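Local structure of alcohol oxidase (Myceliophthora thermophila, 6F74) at residues 129-134 with 172-177. The protein binds FAD and probably acts as a flavin-dependent oxidase of the vanillyl-alcohol oxidase type. Numbering follows the deposited sequence.
With NAG (2-acetamido-2-deoxy-beta-D-glucopyranose), chain J.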
loop_
_atom_site.group_PDB
_atom_site.type_symbol
_atom_site.label_atom_id
_atom_site.label_comp_id
_atom_site.label_asym_id
_atom_site.label_seq_id
_atom_site.Cartn_x
_atom_site.Cartn_y
_atom_site.Cartn_z
ATOM N N ALA A 129 -9.632 8.209 19.224
ATOM C CA ALA A 129 -8.530 8.766 18.448
ATOM C C ALA A 129 -8.143 10.123 18.988
ATOM O O ALA A 129 -9.001 10.872 19.444
ATOM C CB ALA A 129 -8.929 8.887 16.984
ATOM N N VAL A 130 -6.853 10.444 18.947
ATOM C CA VAL A 130 -6.370 11.807 19.208
ATOM C C VAL A 130 -6.034 12.447 17.860
ATOM O O VAL A 130 -5.182 11.945 17.124
ATOM C CB VAL A 130 -5.148 11.778 20.128
ATOM C CG1 VAL A 130 -4.526 13.161 20.259
ATOM C CG2 VAL A 130 -5.540 11.238 21.496
ATOM N N ASN A 131 -6.734 13.528 17.531
ATOM C CA ASN A 131 -6.450 14.315 16.346
ATOM C C ASN A 131 -5.185 15.140 16.635
ATOM O O ASN A 131 -5.267 16.292 17.063
ATOM C CB ASN A 131 -7.662 15.210 15.993
ATOM C CG ASN A 131 -7.394 16.142 14.839
ATOM O OD1 ASN A 131 -6.437 15.956 14.108
ATOM N ND2 ASN A 131 -8.247 17.159 14.681
ATOM N N ALA A 132 -4.024 14.507 16.436
ATOM C CA ALA A 132 -2.739 15.071 16.850
ATOM C C ALA A 132 -2.203 15.994 15.782
ATOM O O ALA A 132 -2.041 15.566 14.641
ATOM C CB ALA A 132 -1.737 13.953 17.111
ATOM N N SER A 133 -1.960 17.248 16.137
ATOM C CA SER A 133 -1.371 18.250 15.215
ATOM C C SER A 133 -0.055 18.883 15.692
ATOM O O SER A 133 0.513 19.679 14.979
ATOM C CB SER A 133 -2.409 19.354 14.888
ATOM O OG SER A 133 -2.888 19.955 16.078
ATOM N N THR A 134 0.432 18.523 16.879
ATOM C CA THR A 134 1.714 19.002 17.402
ATOM C C THR A 134 2.476 17.812 17.951
ATOM O O THR A 134 1.890 16.772 18.215
ATOM C CB THR A 134 1.528 20.002 18.547
ATOM O OG1 THR A 134 0.954 19.349 19.706
ATOM C CG2 THR A 134 0.670 21.187 18.123
ATOM N N GLU A 172 -6.171 5.464 19.006
ATOM C CA GLU A 172 -5.524 5.828 17.756
ATOM C C GLU A 172 -4.737 7.148 17.857
ATOM O O GLU A 172 -5.274 8.174 18.231
ATOM C CB GLU A 172 -6.541 5.910 16.629
ATOM C CG GLU A 172 -5.926 6.139 15.257
ATOM C CD GLU A 172 -6.953 6.286 14.173
ATOM O OE1 GLU A 172 -7.515 7.374 14.073
ATOM O OE2 GLU A 172 -7.165 5.327 13.392
ATOM N N LEU A 173 -3.456 7.096 17.519
ATOM C CA LEU A 173 -2.691 8.282 17.214
ATOM C C LEU A 173 -2.946 8.617 15.767
ATOM O O LEU A 173 -2.341 8.005 14.861
ATOM C CB LEU A 173 -1.205 8.029 17.462
ATOM C CG LEU A 173 -0.276 9.196 17.097
ATOM C CD1 LEU A 173 -0.541 10.417 17.964
ATOM C CD2 LEU A 173 1.146 8.710 17.238
ATOM N N TRP A 174 -3.847 9.567 15.538
ATOM C CA TRP A 174 -4.196 10.022 14.173
ATOM C C TRP A 174 -3.322 11.218 13.765
ATOM O O TRP A 174 -3.400 12.295 14.353
ATOM C CB TRP A 174 -5.670 10.398 14.148
ATOM C CG TRP A 174 -6.270 10.621 12.795
ATOM C CD1 TRP A 174 -5.922 10.007 11.607
ATOM C CD2 TRP A 174 -7.346 11.498 12.487
ATOM N NE1 TRP A 174 -6.722 10.473 10.587
ATOM C CE2 TRP A 174 -7.607 11.384 11.101
ATOM C CE3 TRP A 174 -8.131 12.359 13.250
ATOM C CZ2 TRP A 174 -8.627 12.102 10.465
ATOM C CZ3 TRP A 174 -9.145 13.087 12.618
ATOM C CH2 TRP A 174 -9.375 12.949 11.232
ATOM N N LEU A 175 -2.480 11.013 12.751
ATOM C CA LEU A 175 -1.474 11.997 12.350
ATOM C C LEU A 175 -1.885 12.877 11.185
ATOM O O LEU A 175 -1.094 13.690 10.719
ATOM C CB LEU A 175 -0.170 11.270 12.054
ATOM C CG LEU A 175 0.408 10.548 13.288
ATOM C CD1 LEU A 175 1.584 9.683 12.852
ATOM C CD2 LEU A 175 0.833 11.525 14.381
ATOM N N HIS A 176 -3.131 12.768 10.743
ATOM C CA HIS A 176 -3.585 13.414 9.494
ATOM C C HIS A 176 -3.441 14.943 9.513
ATOM O O HIS A 176 -3.197 15.547 8.491
ATOM C CB HIS A 176 -5.010 12.969 9.198
ATOM C CG HIS A 176 -5.565 13.486 7.914
ATOM N ND1 HIS A 176 -6.663 14.308 7.864
ATOM C CD2 HIS A 176 -5.204 13.258 6.632
ATOM C CE1 HIS A 176 -6.937 14.592 6.605
ATOM N NE2 HIS A 176 -6.093 13.937 5.839
ATOM N N SER A 177 -3.562 15.577 10.678
ATOM C CA SER A 177 -3.313 17.038 10.797
ATOM C C SER A 177 -1.952 17.413 11.388
ATOM O O SER A 177 -1.767 18.545 11.842
ATOM C CB SER A 177 -4.413 17.701 11.629
ATOM O OG SER A 177 -5.688 17.339 11.152
HETATM C C1 NAG J . -8.213 18.201 13.694
HETATM C C2 NAG J . -9.584 18.727 13.316
HETATM C C3 NAG J . -9.415 19.773 12.223
HETATM C C4 NAG J . -8.624 20.966 12.741
HETATM C C5 NAG J . -7.275 20.442 13.196
HETATM C C6 NAG J . -6.514 21.580 13.887
HETATM C C7 NAG J . -11.384 17.057 13.460
HETATM C C8 NAG J . -12.108 15.988 12.697
HETATM N N2 NAG J . -10.415 17.663 12.779
HETATM O O3 NAG J . -10.689 20.170 11.716
HETATM O O4 NAG J . -8.489 21.981 11.704
HETATM O O5 NAG J . -7.397 19.320 14.109
HETATM O O6 NAG J . -5.296 21.064 14.433
HETATM O O7 NAG J . -11.662 17.330 14.617
HETATM O O HOH W 1 -7.253 15.203 11.040
HETATM O O HOH W 2 -4.853 14.270 13.005
HETATM O O HOH W 3 0.570 20.768 12.548
#
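Asn131 and Trp174 meet on one face of two neighbouring parallel strands, CB of the asparagine lying 4.0 Å from ring atom CE3 of Trp174. Asn131 CG stands anti to the backbone N (chi1 175°), and its ND2 carries the N-linked NAG. The acetyl methyl C8 of that sugar lies at the edge of the indole, 4.1 Å from Trp174 CZ3. One face of the ring is overlain toward its rim by His176 CB and two waters. One of the two waters bridges the segments: it donates to Asn131 OD1 at 2.6 Å and to Trp174 O, and accepts from Ser177 N. With an alanine in place of Trp174, the Asn131 CB and the NAG methyl would probably lose their flat neighbour and the glycosylated side chain would be freer to move. Beneath the side chains, Val130 turns both its N-H and its C=O to strand 171-174: its N donates almost straight to Glu172 O (2.9 Å), and its O receives Trp174 N (3.2 Å). Ala132 N continues the ladder to Trp174 O at 3.1 Å, while Asn131 centres an inverse gamma turn. On the other face lie Val130 and Leu173, covered by helix 135-147; Ala132 CB, past the strand end, packs 3.8 Å from Leu173 CD1. Back on the Trp174 face, Glu172 forms a salt bridge through OE2 with Arg98. Strands 128-131 and 171-174 are the central pair of a four-stranded mixed sheet, and helix 135-147 follows the first of them. Leu175, next in sequence after Trp174, touches FAD, placing this glycosylated strand pair within the FAD-binding domain of the PCMH type.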